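Local coordinates for protein isoflavone reductase (Medicago sativa, PDB 2GAS) that catalyses the NADPH-dependent reduction of 2'-hydroxyisoflavones to chiral isoflavanones such as vestitone, a step in making the pterocarpan phytoalexin medicarpin, at residues V19-I23 and N51-V57; L160-Q165 and Q223-I227; K210-L216 and A282-S288. All blocks are in the same frame, centred on the assembly; numbering follows the deposited sequence.

The three contacts lie well apart in one chain that belongs to the NmrA-type, NADP-Rossmann class of reductases. Contact 1 comes first and is complete before the others begin. It joins helices 15-25 and 42-54 beside the five-stranded parallel sheet, next to the loop that probably binds NADP(+). Contacts 2 and 3 cross along the chain: their segments alternate in the order 160-165, 210-216, 223-227, 282-288. Contact 3 pairs two strands of the smaller parallel sheet, about 26 Å from contact 1 between centres. Contact 2 packs a turn on helix 223-234, about 24 Å from contact 3 between centres. So contact 1 borders the probable cofactor loop, contact 3 builds the second sheet, and contact 2 stands apart.

Contact 1: V19-I23 and N51-V57; sequences VWASI and NYQSLGV
W20 lays the face of its indole over the edge of the Y52 ring. The pair is an offset edge-to-face stack: the five-membered ring of W20 and the ring of Y52 have centroids 5.5 Å apart and planes at 79°. Segment 19-23 is all helix. Segment 51-57 is the last turn of a helix and its exit. V19 lies opposite Y52 (CA-CA 7.9 Å) and I23 opposite L55 (CA-CA 7.3 Å). W20 takes the m rotamer (chi2 -39°), and its NE1 donates to N51 OD1 at 2.8 Å. V19, in the t rotamer, sets CG1 over a face of the Y52 ring, 3.9 Å from the centroid and 11° off the normal, a CH-pi contact. V19 CG1 meets V57 CG2 at 3.8 Å. I23 is m,m, with CD1 3.7 Å from V57 CG2. W20 CD1 touches L55 CD1 at 3.7 Å. G56 has phi/psi 95/7 and ends the helix in a Schellman motif, with V57 N to Y52 O at 3.0 Å and G56 N to Q53 O at 3.1 Å. This turns V57 back toward helix 15-25. Such packing joins two helices of a Rossmann-type domain. Y52 OH hydrogen-bonds to P10 O, in the loop that probably binds NADP(+). V19 touches I7 of strand 5-8, I23 touches T29 and V57 touches A31 of strand 29-33, so helix 15-25 and the exit of helix 42-54 rest against the parallel sheet.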
ATOM      1  N   VAL A  19     -11.094   0.229   5.857  1.00 15.09           N
ATOM      2  CA  VAL A  19     -12.267   0.140   6.721  1.00 14.42           C
ATOM      3  C   VAL A  19     -13.446   0.820   6.019  1.00 15.20           C
ATOM      4  O   VAL A  19     -14.528   0.244   5.912  1.00 16.16           O
ATOM      5  CB  VAL A  19     -12.038   0.836   8.085  1.00 15.16           C
ATOM      6  CG1 VAL A  19     -13.348   0.908   8.857  1.00 15.95           C
ATOM      7  CG2 VAL A  19     -10.991   0.073   8.893  1.00 16.00           C
ATOM      8  N   TRP A  20     -13.234   2.035   5.525  1.00 15.82           N
ATOM      9  CA  TRP A  20     -14.317   2.746   4.850  1.00 15.95           C
ATOM     10  C   TRP A  20     -14.809   2.035   3.585  1.00 16.53           C
ATOM     11  O   TRP A  20     -16.006   2.021   3.303  1.00 15.93           O
ATOM     12  CB  TRP A  20     -13.900   4.184   4.523  1.00 14.13           C
ATOM     13  CG  TRP A  20     -13.790   5.058   5.750  1.00 16.08           C
ATOM     14  CD1 TRP A  20     -14.616   5.043   6.840  1.00 17.88           C
ATOM     15  CD2 TRP A  20     -12.823   6.082   5.997  1.00 16.00           C
ATOM     16  NE1 TRP A  20     -14.223   5.994   7.749  1.00 16.45           N
ATOM     17  CE2 TRP A  20     -13.125   6.649   7.257  1.00 17.15           C
ATOM     18  CE3 TRP A  20     -11.727   6.582   5.275  1.00 15.53           C
ATOM     19  CZ2 TRP A  20     -12.371   7.690   7.814  1.00 17.85           C
ATOM     20  CZ3 TRP A  20     -10.976   7.617   5.830  1.00 17.56           C
ATOM     21  CH2 TRP A  20     -11.304   8.160   7.089  1.00 16.74           C
ATOM     22  N   ALA A  21     -13.896   1.439   2.824  1.00 16.75           N
ATOM     23  CA  ALA A  21     -14.301   0.743   1.606  1.00 15.99           C
ATOM     24  C   ALA A  21     -15.107  -0.507   1.955  1.00 16.81           C
ATOM     25  O   ALA A  21     -16.026  -0.888   1.233  1.00 16.99           O
ATOM     26  CB  ALA A  21     -13.070   0.366   0.770  1.00 15.87           C
ATOM     27  N   SER A  22     -14.763  -1.143   3.069  1.00 15.96           N
ATOM     28  CA  SER A  22     -15.470  -2.343   3.489  1.00 17.05           C
ATOM     29  C   SER A  22     -16.906  -1.959   3.842  1.00 17.10           C
ATOM     30  O   SER A  22     -17.853  -2.642   3.451  1.00 18.20           O
ATOM     31  CB  SER A  22     -14.765  -2.981   4.687  1.00 16.95           C
ATOM     32  OG  SER A  22     -15.382  -4.208   5.048  1.00 16.08           O
ATOM     33  N   ILE A  23     -17.060  -0.854   4.565  1.00 17.13           N
ATOM     34  CA  ILE A  23     -18.389  -0.375   4.942  1.00 18.76           C
ATOM     35  C   ILE A  23     -19.179   0.005   3.692  1.00 19.63           C
ATOM     36  O   ILE A  23     -20.355  -0.334   3.567  1.00 20.44           O
ATOM     37  CB  ILE A  23     -18.307   0.869   5.861  1.00 20.32           C
ATOM     38  CG1 ILE A  23     -17.850   0.463   7.265  1.00 20.40           C
ATOM     39  CG2 ILE A  23     -19.658   1.581   5.911  1.00 21.34           C
ATOM     40  CD1 ILE A  23     -18.776  -0.504   7.977  1.00 23.60           C
ATOM     41  N   ASN A  51     -15.978   7.550  14.308  1.00 19.01           N
ATOM     42  CA  ASN A  51     -16.539   7.487  12.969  1.00 18.15           C
ATOM     43  C   ASN A  51     -16.877   6.050  12.599  1.00 18.14           C
ATOM     44  O   ASN A  51     -17.965   5.769  12.095  1.00 18.85           O
ATOM     45  CB  ASN A  51     -15.558   8.081  11.950  1.00 17.81           C
ATOM     46  CG  ASN A  51     -16.057   7.950  10.525  1.00 21.07           C
ATOM     47  OD1 ASN A  51     -15.826   6.941   9.866  1.00 19.57           O
ATOM     48  ND2 ASN A  51     -16.769   8.967  10.051  1.00 27.40           N
ATOM     49  N   TYR A  52     -15.947   5.137  12.858  1.00 18.44           N
ATOM     50  CA  TYR A  52     -16.162   3.730  12.555  1.00 17.95           C
ATOM     51  C   TYR A  52     -17.408   3.202  13.259  1.00 18.77           C
ATOM     52  O   TYR A  52     -18.251   2.555  12.641  1.00 17.72           O
ATOM     53  CB  TYR A  52     -14.949   2.900  12.989  1.00 19.25           C
ATOM     54  CG  TYR A  52     -13.663   3.209  12.248  1.00 18.30           C
ATOM     55  CD1 TYR A  52     -12.454   2.667  12.683  1.00 19.44           C
ATOM     56  CD2 TYR A  52     -13.646   4.042  11.127  1.00 18.48           C
ATOM     57  CE1 TYR A  52     -11.258   2.950  12.029  1.00 17.43           C
ATOM     58  CE2 TYR A  52     -12.447   4.334  10.461  1.00 17.14           C
ATOM     59  CZ  TYR A  52     -11.256   3.784  10.926  1.00 16.83           C
ATOM     60  OH  TYR A  52     -10.059   4.100  10.312  1.00 16.63           O
ATOM     61  N   GLN A  53     -17.529   3.481  14.551  1.00 19.09           N
ATOM     62  CA  GLN A  53     -18.690   3.008  15.292  1.00 21.33           C
ATOM     63  C   GLN A  53     -19.997   3.599  14.771  1.00 21.48           C
ATOM     64  O   GLN A  53     -21.025   2.916  14.756  1.00 22.29           O
ATOM     65  CB  GLN A  53     -18.522   3.305  16.785  1.00 23.28           C
ATOM     66  CG  GLN A  53     -17.414   2.480  17.426  1.00 28.49           C
ATOM     67  CD  GLN A  53     -17.456   2.506  18.942  1.00 28.97           C
ATOM     68  OE1 GLN A  53     -17.329   3.557  19.560  1.00 33.28           O
ATOM     69  NE2 GLN A  53     -17.639   1.338  19.544  1.00 33.50           N
ATOM     70  N   SER A  54     -19.962   4.855  14.333  1.00 21.69           N
ATOM     71  CA  SER A  54     -21.168   5.492  13.809  1.00 21.98           C
ATOM     72  C   SER A  54     -21.591   4.846  12.491  1.00 23.34           C
ATOM     73  O   SER A  54     -22.746   4.968  12.077  1.00 23.73           O
ATOM     74  CB  SER A  54     -20.943   6.995  13.597  1.00 23.54           C
ATOM     75  OG  SER A  54     -20.098   7.250  12.487  1.00 23.16           O
ATOM     76  N   LEU A  55     -20.651   4.163  11.838  1.00 21.79           N
ATOM     77  CA  LEU A  55     -20.906   3.490  10.567  1.00 21.20           C
ATOM     78  C   LEU A  55     -21.245   2.011  10.718  1.00 20.70           C
ATOM     79  O   LEU A  55     -21.509   1.321   9.732  1.00 22.14           O
ATOM     80  CB  LEU A  55     -19.689   3.620   9.646  1.00 20.75           C
ATOM     81  CG  LEU A  55     -19.325   5.019   9.152  1.00 22.64           C
ATOM     82  CD1 LEU A  55     -18.017   4.952   8.372  1.00 19.85           C
ATOM     83  CD2 LEU A  55     -20.454   5.571   8.284  1.00 22.51           C
ATOM     84  N   GLY A  56     -21.218   1.516  11.946  1.00 19.12           N
ATOM     85  CA  GLY A  56     -21.535   0.120  12.171  1.00 20.03           C
ATOM     86  C   GLY A  56     -20.336  -0.807  12.237  1.00 19.73           C
ATOM     87  O   GLY A  56     -20.499  -2.026  12.278  1.00 20.91           O
ATOM     88  N   VAL A  57     -19.131  -0.249  12.236  1.00 20.11           N
ATOM     89  CA  VAL A  57     -17.940  -1.086  12.340  1.00 19.28           C
ATOM     90  C   VAL A  57     -17.955  -1.704  13.729  1.00 20.05           C
ATOM     91  O   VAL A  57     -18.234  -1.018  14.715  1.00 21.61           O
ATOM     92  CB  VAL A  57     -16.637  -0.266  12.181  1.00 16.99           C
ATOM     93  CG1 VAL A  57     -15.422  -1.156  12.429  1.00 16.58           C
ATOM     94  CG2 VAL A  57     -16.562   0.325  10.784  1.00 18.06           C
TER

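Contact 2: L160-Q165 and Q223-I227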
ATOM      1  N   LEU A 160       3.471  10.856  -5.359  1.00 19.92           N
ATOM      2  CA  LEU A 160       3.047  11.921  -6.248  1.00 18.89           C
ATOM      3  C   LEU A 160       2.928  13.293  -5.608  1.00 20.25           C
ATOM      4  O   LEU A 160       3.184  14.304  -6.261  1.00 18.94           O
ATOM      5  CB  LEU A 160       1.714  11.540  -6.901  1.00 16.64           C
ATOM      6  CG  LEU A 160       1.305  12.350  -8.132  1.00 19.05           C
ATOM      7  CD1 LEU A 160       2.408  12.267  -9.185  1.00 21.23           C
ATOM      8  CD2 LEU A 160      -0.009  11.812  -8.692  1.00 19.08           C
ATOM      9  N   ARG A 161       2.552  13.338  -4.333  1.00 19.14           N
ATOM     10  CA  ARG A 161       2.382  14.619  -3.664  1.00 22.15           C
ATOM     11  C   ARG A 161       3.582  15.547  -3.784  1.00 20.20           C
ATOM     12  O   ARG A 161       3.418  16.757  -3.909  1.00 21.40           O
ATOM     13  CB  ARG A 161       2.050  14.430  -2.187  1.00 22.89           C
ATOM     14  CG  ARG A 161       1.781  15.755  -1.513  1.00 28.61           C
ATOM     15  CD  ARG A 161       1.329  15.602  -0.088  1.00 28.56           C
ATOM     16  NE  ARG A 161       1.117  16.915   0.512  1.00 31.41           N
ATOM     17  CZ  ARG A 161       0.593  17.107   1.715  1.00 34.13           C
ATOM     18  NH1 ARG A 161       0.227  16.067   2.451  1.00 36.15           N
ATOM     19  NH2 ARG A 161       0.438  18.339   2.180  1.00 34.35           N
ATOM     20  N   ASN A 162       4.790  15.003  -3.720  1.00 19.22           N
ATOM     21  CA  ASN A 162       5.949  15.872  -3.854  1.00 19.87           C
ATOM     22  C   ASN A 162       6.765  15.537  -5.091  1.00 19.43           C
ATOM     23  O   ASN A 162       7.945  15.873  -5.171  1.00 19.63           O
ATOM     24  CB  ASN A 162       6.822  15.826  -2.595  1.00 23.17           C
ATOM     25  CG  ASN A 162       7.390  14.456  -2.314  1.00 24.73           C
ATOM     26  OD1 ASN A 162       8.134  14.281  -1.345  1.00 31.44           O
ATOM     27  ND2 ASN A 162       7.047  13.476  -3.141  1.00 24.19           N
ATOM     28  N   LEU A 163       6.116  14.905  -6.065  1.00 18.57           N
ATOM     29  CA  LEU A 163       6.775  14.518  -7.309  1.00 19.95           C
ATOM     30  C   LEU A 163       8.098  13.803  -7.047  1.00 21.30           C
ATOM     31  O   LEU A 163       9.094  14.031  -7.745  1.00 20.29           O
ATOM     32  CB  LEU A 163       7.008  15.751  -8.190  1.00 20.92           C
ATOM     33  CG  LEU A 163       5.873  16.159  -9.135  1.00 26.42           C
ATOM     34  CD1 LEU A 163       4.550  16.210  -8.397  1.00 27.42           C
ATOM     35  CD2 LEU A 163       6.200  17.514  -9.759  1.00 27.04           C
ATOM     36  N   ALA A 164       8.096  12.942  -6.035  1.00 23.01           N
ATOM     37  CA  ALA A 164       9.272  12.168  -5.656  1.00 23.79           C
ATOM     38  C   ALA A 164      10.513  13.021  -5.394  1.00 24.09           C
ATOM     39  O   ALA A 164      11.632  12.603  -5.699  1.00 26.74           O
ATOM     40  CB  ALA A 164       9.575  11.132  -6.732  1.00 24.91           C
ATOM     41  N   GLN A 165      10.319  14.209  -4.833  1.00 24.56           N
ATOM     42  CA  GLN A 165      11.433  15.107  -4.532  1.00 26.34           C
ATOM     43  C   GLN A 165      11.804  15.044  -3.054  1.00 30.04           C
ATOM     44  O   GLN A 165      10.928  15.001  -2.194  1.00 30.66           O
ATOM     45  CB  GLN A 165      11.061  16.552  -4.876  1.00 24.29           C
ATOM     46  CG  GLN A 165      10.680  16.783  -6.322  1.00 19.81           C
ATOM     47  CD  GLN A 165      11.816  16.477  -7.277  1.00 20.31           C
ATOM     48  OE1 GLN A 165      11.788  15.480  -7.997  1.00 24.91           O
ATOM     49  NE2 GLN A 165      12.826  17.333  -7.282  1.00 17.27           N
ATOM     50  N   GLN A 223       8.182   9.660 -15.045  1.00 15.44           N
ATOM     51  CA  GLN A 223       8.382  10.892 -14.292  1.00 16.14           C
ATOM     52  C   GLN A 223       8.287  12.108 -15.219  1.00 16.12           C
ATOM     53  O   GLN A 223       7.796  13.167 -14.825  1.00 17.72           O
ATOM     54  CB  GLN A 223       9.734  10.872 -13.571  1.00 16.88           C
ATOM     55  CG  GLN A 223       9.960  12.084 -12.675  1.00 20.72           C
ATOM     56  CD  GLN A 223       9.052  12.109 -11.454  1.00 23.78           C
ATOM     57  OE1 GLN A 223       8.027  11.419 -11.400  1.00 25.82           O
ATOM     58  NE2 GLN A 223       9.423  12.921 -10.468  1.00 26.53           N
ATOM     59  N   ASN A 224       8.748  11.957 -16.456  1.00 16.58           N
ATOM     60  CA  ASN A 224       8.678  13.059 -17.417  1.00 18.28           C
ATOM     61  C   ASN A 224       7.216  13.384 -17.706  1.00 17.75           C
ATOM     62  O   ASN A 224       6.850  14.550 -17.866  1.00 17.30           O
ATOM     63  CB  ASN A 224       9.397  12.687 -18.720  1.00 18.72           C
ATOM     64  CG  ASN A 224      10.911  12.768 -18.601  1.00 21.04           C
ATOM     65  OD1 ASN A 224      11.645  12.207 -19.422  1.00 23.25           O
ATOM     66  ND2 ASN A 224      11.387  13.477 -17.588  1.00 18.79           N
ATOM     67  N   GLU A 225       6.381  12.350 -17.789  1.00 17.57           N
ATOM     68  CA  GLU A 225       4.955  12.544 -18.045  1.00 17.58           C
ATOM     69  C   GLU A 225       4.276  13.200 -16.842  1.00 17.71           C
ATOM     70  O   GLU A 225       3.395  14.042 -17.005  1.00 17.99           O
ATOM     71  CB  GLU A 225       4.297  11.205 -18.388  1.00 17.10           C
ATOM     72  CG  GLU A 225       4.672  10.707 -19.781  1.00 19.33           C
ATOM     73  CD  GLU A 225       4.224   9.284 -20.059  1.00 22.83           C
ATOM     74  OE1 GLU A 225       4.108   8.923 -21.250  1.00 26.47           O
ATOM     75  OE2 GLU A 225       3.999   8.521 -19.099  1.00 17.64           O
ATOM     76  N   VAL A 226       4.691  12.818 -15.636  1.00 16.74           N
ATOM     77  CA  VAL A 226       4.135  13.397 -14.413  1.00 16.73           C
ATOM     78  C   VAL A 226       4.460  14.895 -14.376  1.00 16.57           C
ATOM     79  O   VAL A 226       3.588  15.736 -14.137  1.00 18.89           O
ATOM     80  CB  VAL A 226       4.738  12.722 -13.146  1.00 16.75           C
ATOM     81  CG1 VAL A 226       4.418  13.543 -11.904  1.00 18.85           C
ATOM     82  CG2 VAL A 226       4.176  11.307 -12.991  1.00 17.48           C
ATOM     83  N   ILE A 227       5.724  15.220 -14.623  1.00 17.01           N
ATOM     84  CA  ILE A 227       6.178  16.608 -14.616  1.00 17.10           C
ATOM     85  C   ILE A 227       5.460  17.443 -15.680  1.00 18.42           C
ATOM     86  O   ILE A 227       5.059  18.577 -15.420  1.00 16.96           O
ATOM     87  CB  ILE A 227       7.711  16.674 -14.827  1.00 16.37           C
ATOM     88  CG1 ILE A 227       8.420  16.085 -13.604  1.00 19.07           C
ATOM     89  CG2 ILE A 227       8.156  18.115 -15.060  1.00 16.82           C
ATOM     90  CD1 ILE A 227       9.915  15.918 -13.778  1.00 21.46           C
TER
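Segment 160-165 is a helix exit, and segment 223-227 is the first turn of helix 223-234. A type I beta turn runs from L160 to L163, with L163 N bonded to L160 O at 3.0 Å. L163 has positive phi (49/40) and is the C-prime residue of a Schellman motif that ends helix 156-160. A164 also has positive phi (54/35). In the opposite segment, I227 N bonds to Q223 O at 2.9 Å. The closest CA pair across the contact is L163 and I227, at 7.6 Å. The cross-segment hydrogen bond is from Q223 NE2 to L163 O, at 3.0 Å. It ties the side chain of a helix's first residue to the backbone of the turn. Beside it is an apolar patch around V226, whose CB points toward the turn. V226 CG1 lies 3.6 Å from L160 CD1 and 4.1 Å from L163 CG. L160, Q223 and V226 all touch Y188 of strand 185-189, and L160 also reaches helix 299-303. The contact is buried and lies away from the probable cofactor-binding residues and catalytic lysine. It is plain packing within the NmrA-like fold, in which a Schellman-terminated helix end rests on the start of another helix.

Contact 3: K210-L216 and A282-S288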
ATOM      1  N   LYS A 210      -3.444 -15.337  -5.093  1.00 18.35           N
ATOM      2  CA  LYS A 210      -2.988 -14.515  -6.210  1.00 18.98           C
ATOM      3  C   LYS A 210      -2.487 -13.163  -5.713  1.00 16.31           C
ATOM      4  O   LYS A 210      -2.849 -12.712  -4.622  1.00 15.90           O
ATOM      5  CB  LYS A 210      -4.143 -14.248  -7.181  1.00 19.85           C
ATOM      6  CG  LYS A 210      -4.682 -15.456  -7.937  1.00 23.98           C
ATOM      7  CD  LYS A 210      -3.928 -15.675  -9.233  1.00 27.09           C
ATOM      8  CE  LYS A 210      -4.723 -16.538 -10.200  1.00 27.43           C
ATOM      9  NZ  LYS A 210      -5.068 -17.856  -9.605  1.00 27.47           N
ATOM     10  N   ALA A 211      -1.649 -12.530  -6.526  1.00 16.19           N
ATOM     11  CA  ALA A 211      -1.155 -11.195  -6.232  1.00 15.97           C
ATOM     12  C   ALA A 211      -2.019 -10.312  -7.133  1.00 14.62           C
ATOM     13  O   ALA A 211      -2.178 -10.606  -8.321  1.00 16.64           O
ATOM     14  CB  ALA A 211       0.315 -11.063  -6.621  1.00 15.30           C
ATOM     15  N   VAL A 212      -2.605  -9.262  -6.568  1.00 15.23           N
ATOM     16  CA  VAL A 212      -3.445  -8.337  -7.338  1.00 15.84           C
ATOM     17  C   VAL A 212      -2.616  -7.080  -7.562  1.00 16.34           C
ATOM     18  O   VAL A 212      -2.136  -6.464  -6.609  1.00 16.07           O
ATOM     19  CB  VAL A 212      -4.744  -7.994  -6.575  1.00 15.04           C
ATOM     20  CG1 VAL A 212      -5.552  -6.949  -7.339  1.00 17.02           C
ATOM     21  CG2 VAL A 212      -5.572  -9.250  -6.393  1.00 16.49           C
ATOM     22  N   HIS A 213      -2.448  -6.704  -8.826  1.00 15.84           N
ATOM     23  CA  HIS A 213      -1.632  -5.551  -9.187  1.00 16.70           C
ATOM     24  C   HIS A 213      -2.445  -4.352  -9.627  1.00 16.39           C
ATOM     25  O   HIS A 213      -3.324  -4.469 -10.481  1.00 16.75           O
ATOM     26  CB  HIS A 213      -0.687  -5.950 -10.316  1.00 17.63           C
ATOM     27  CG  HIS A 213       0.064  -7.211 -10.038  1.00 17.79           C
ATOM     28  ND1 HIS A 213       1.305  -7.219  -9.435  1.00 16.08           N
ATOM     29  CD2 HIS A 213      -0.283  -8.508 -10.205  1.00 17.34           C
ATOM     30  CE1 HIS A 213       1.685  -8.470  -9.240  1.00 16.30           C
ATOM     31  NE2 HIS A 213       0.740  -9.271  -9.697  1.00 18.02           N
ATOM     32  N   ILE A 214      -2.138  -3.196  -9.048  1.00 16.16           N
ATOM     33  CA  ILE A 214      -2.838  -1.974  -9.410  1.00 17.46           C
ATOM     34  C   ILE A 214      -1.945  -1.115 -10.305  1.00 17.52           C
ATOM     35  O   ILE A 214      -0.992  -0.494  -9.838  1.00 19.59           O
ATOM     36  CB  ILE A 214      -3.218  -1.136  -8.160  1.00 18.22           C
ATOM     37  CG1 ILE A 214      -3.906  -2.016  -7.112  1.00 21.49           C
ATOM     38  CG2 ILE A 214      -4.122   0.027  -8.571  1.00 18.83           C
ATOM     39  CD1 ILE A 214      -5.255  -2.522  -7.512  1.00 29.25           C
ATOM     40  N   ARG A 215      -2.229  -1.126 -11.602  1.00 18.00           N
ATOM     41  CA  ARG A 215      -1.508  -0.308 -12.576  1.00 18.46           C
ATOM     42  C   ARG A 215      -2.644   0.286 -13.405  1.00 18.80           C
ATOM     43  O   ARG A 215      -3.050  -0.295 -14.407  1.00 19.58           O
ATOM     44  CB  ARG A 215      -0.596  -1.151 -13.479  1.00 19.72           C
ATOM     45  CG  ARG A 215       0.800  -1.440 -12.924  1.00 22.21           C
ATOM     46  CD  ARG A 215       0.913  -2.840 -12.347  1.00 23.15           C
ATOM     47  NE  ARG A 215       0.663  -3.902 -13.325  1.00 20.90           N
ATOM     48  CZ  ARG A 215       1.589  -4.472 -14.097  1.00 19.56           C
ATOM     49  NH1 ARG A 215       2.858  -4.090 -14.031  1.00 18.38           N
ATOM     50  NH2 ARG A 215       1.247  -5.461 -14.913  1.00 20.32           N
ATOM     51  N   LEU A 216      -3.163   1.429 -12.965  1.00 18.96           N
ATOM     52  CA  LEU A 216      -4.284   2.081 -13.643  1.00 18.69           C
ATOM     53  C   LEU A 216      -3.815   2.883 -14.864  1.00 19.17           C
ATOM     54  O   LEU A 216      -2.952   3.747 -14.765  1.00 19.10           O
ATOM     55  CB  LEU A 216      -5.020   2.969 -12.637  1.00 18.10           C
ATOM     56  CG  LEU A 216      -5.391   2.236 -11.335  1.00 18.97           C
ATOM     57  CD1 LEU A 216      -5.819   3.234 -10.279  1.00 20.28           C
ATOM     58  CD2 LEU A 216      -6.495   1.219 -11.602  1.00 20.15           C
ATOM     59  N   ALA A 282      -1.443 -17.443 -13.869  1.00 22.61           N
ATOM     60  CA  ALA A 282      -1.546 -18.474 -12.850  1.00 23.77           C
ATOM     61  C   ALA A 282      -1.307 -17.924 -11.448  1.00 23.54           C
ATOM     62  O   ALA A 282      -1.710 -18.541 -10.462  1.00 24.65           O
ATOM     63  CB  ALA A 282      -0.547 -19.599 -13.142  1.00 24.77           C
ATOM     64  N   LYS A 283      -0.672 -16.758 -11.356  1.00 21.17           N
ATOM     65  CA  LYS A 283      -0.365 -16.189 -10.049  1.00 22.22           C
ATOM     66  C   LYS A 283      -0.760 -14.736  -9.847  1.00 20.84           C
ATOM     67  O   LYS A 283      -0.760 -14.251  -8.716  1.00 19.70           O
ATOM     68  CB  LYS A 283       1.138 -16.328  -9.782  1.00 25.91           C
ATOM     69  CG  LYS A 283       1.610 -17.769  -9.660  1.00 30.85           C
ATOM     70  CD  LYS A 283       3.128 -17.906  -9.766  1.00 35.96           C
ATOM     71  CE  LYS A 283       3.877 -17.082  -8.724  1.00 38.89           C
ATOM     72  NZ  LYS A 283       3.945 -15.640  -9.089  1.00 42.30           N
ATOM     73  N   ASP A 284      -1.110 -14.049 -10.931  1.00 19.55           N
ATOM     74  CA  ASP A 284      -1.441 -12.629 -10.848  1.00 19.55           C
ATOM     75  C   ASP A 284      -2.791 -12.233 -11.430  1.00 18.26           C
ATOM     76  O   ASP A 284      -3.317 -12.887 -12.326  1.00 18.80           O
ATOM     77  CB  ASP A 284      -0.375 -11.801 -11.581  1.00 19.05           C
ATOM     78  CG  ASP A 284       1.046 -12.127 -11.145  1.00 19.74           C
ATOM     79  OD1 ASP A 284       1.379 -11.920  -9.959  1.00 21.60           O
ATOM     80  OD2 ASP A 284       1.839 -12.578 -12.004  1.00 22.70           O
ATOM     81  N   ILE A 285      -3.320 -11.131 -10.908  1.00 17.37           N
ATOM     82  CA  ILE A 285      -4.574 -10.545 -11.358  1.00 17.95           C
ATOM     83  C   ILE A 285      -4.256  -9.069 -11.612  1.00 18.56           C
ATOM     84  O   ILE A 285      -3.587  -8.437 -10.796  1.00 18.12           O
ATOM     85  CB  ILE A 285      -5.674 -10.637 -10.269  1.00 18.50           C
ATOM     86  CG1 ILE A 285      -6.113 -12.090 -10.077  1.00 20.89           C
ATOM     87  CG2 ILE A 285      -6.858  -9.761 -10.650  1.00 21.36           C
ATOM     88  CD1 ILE A 285      -6.698 -12.730 -11.309  1.00 23.78           C
ATOM     89  N   GLU A 286      -4.699  -8.529 -12.745  1.00 18.23           N
ATOM     90  CA  GLU A 286      -4.472  -7.121 -13.068  1.00 18.14           C
ATOM     91  C   GLU A 286      -5.760  -6.389 -12.679  1.00 20.04           C
ATOM     92  O   GLU A 286      -6.802  -6.570 -13.312  1.00 19.37           O
ATOM     93  CB  GLU A 286      -4.204  -6.962 -14.570  1.00 19.27           C
ATOM     94  CG  GLU A 286      -3.736  -5.576 -14.991  1.00 17.62           C
ATOM     95  CD  GLU A 286      -2.308  -5.299 -14.574  1.00 20.81           C
ATOM     96  OE1 GLU A 286      -2.081  -4.359 -13.781  1.00 21.65           O
ATOM     97  OE2 GLU A 286      -1.407  -6.027 -15.042  1.00 23.59           O
ATOM     98  N   ALA A 287      -5.695  -5.570 -11.637  1.00 18.09           N
ATOM     99  CA  ALA A 287      -6.885  -4.867 -11.164  1.00 18.93           C
ATOM    100  C   ALA A 287      -7.661  -4.105 -12.234  1.00 19.22           C
ATOM    101  O   ALA A 287      -8.886  -4.164 -12.258  1.00 19.75           O
ATOM    102  CB  ALA A 287      -6.519  -3.930 -10.031  1.00 17.83           C
ATOM    103  N   SER A 288      -6.964  -3.394 -13.114  1.00 20.69           N
ATOM    104  CA  SER A 288      -7.651  -2.633 -14.152  1.00 22.89           C
ATOM    105  C   SER A 288      -8.446  -3.534 -15.104  1.00 24.50           C
ATOM    106  O   SER A 288      -9.422  -3.093 -15.710  1.00 26.30           O
ATOM    107  CB  SER A 288      -6.645  -1.788 -14.946  1.00 23.69           C
ATOM    108  OG  SER A 288      -5.679  -2.603 -15.582  1.00 27.81           O
TER
HETATM  109  O   HOH W   1      -3.182 -18.784  -7.648  1.00 43.88           O
HETATM  110  O   HOH W   2      -4.038  -2.718 -12.985  1.00 19.21           O
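The strongest polar link is the two-pronged salt bridge of R215 with E286: R215 NH2 to E286 OE2 is 2.7 Å and R215 NE to E286 OE1 is 2.8 Å. H213 NE2 donates to D284 OD1 at 2.7 Å, H213 ND1 is hydrogen-bonded to Y277 OH, and D284 OD2 forms a salt bridge with R119. Four backbone hydrogen bonds lie between the segments, each 2.9 Å: A211 N to K283 O, I285 N to A211 O, H213 N to I285 O, and A287 N to H213 O. They follow a parallel register: A211 with D284, V212 with I285, and H213 with E286. The axes of short strands 210-213 and 284-286 approach to 4.7 Å at 23°. Water 2 accepts from R215 N (2.8 Å) and S288 N (3.0 Å) and lies 2.7 Å from E286 OE1. A211, H213, D284 and E286 share one sheet face. V212 and I285 share the other, where V212 CG2 meets I285 CB at 4.1 Å. V212 CG1 also meets A287 CB at 4.2 Å. F197 of helix 191-202 packs on I214, L216 and A287. On its other edge, strand 210-213 pairs with strand 148-151. The side chain of A211 is about 5 Å from that of R137, which probably binds NADP(+). E286 is the N-cap of helix 287-290, so edge strand 284-286 of this three-stranded parallel sheet runs into a helix.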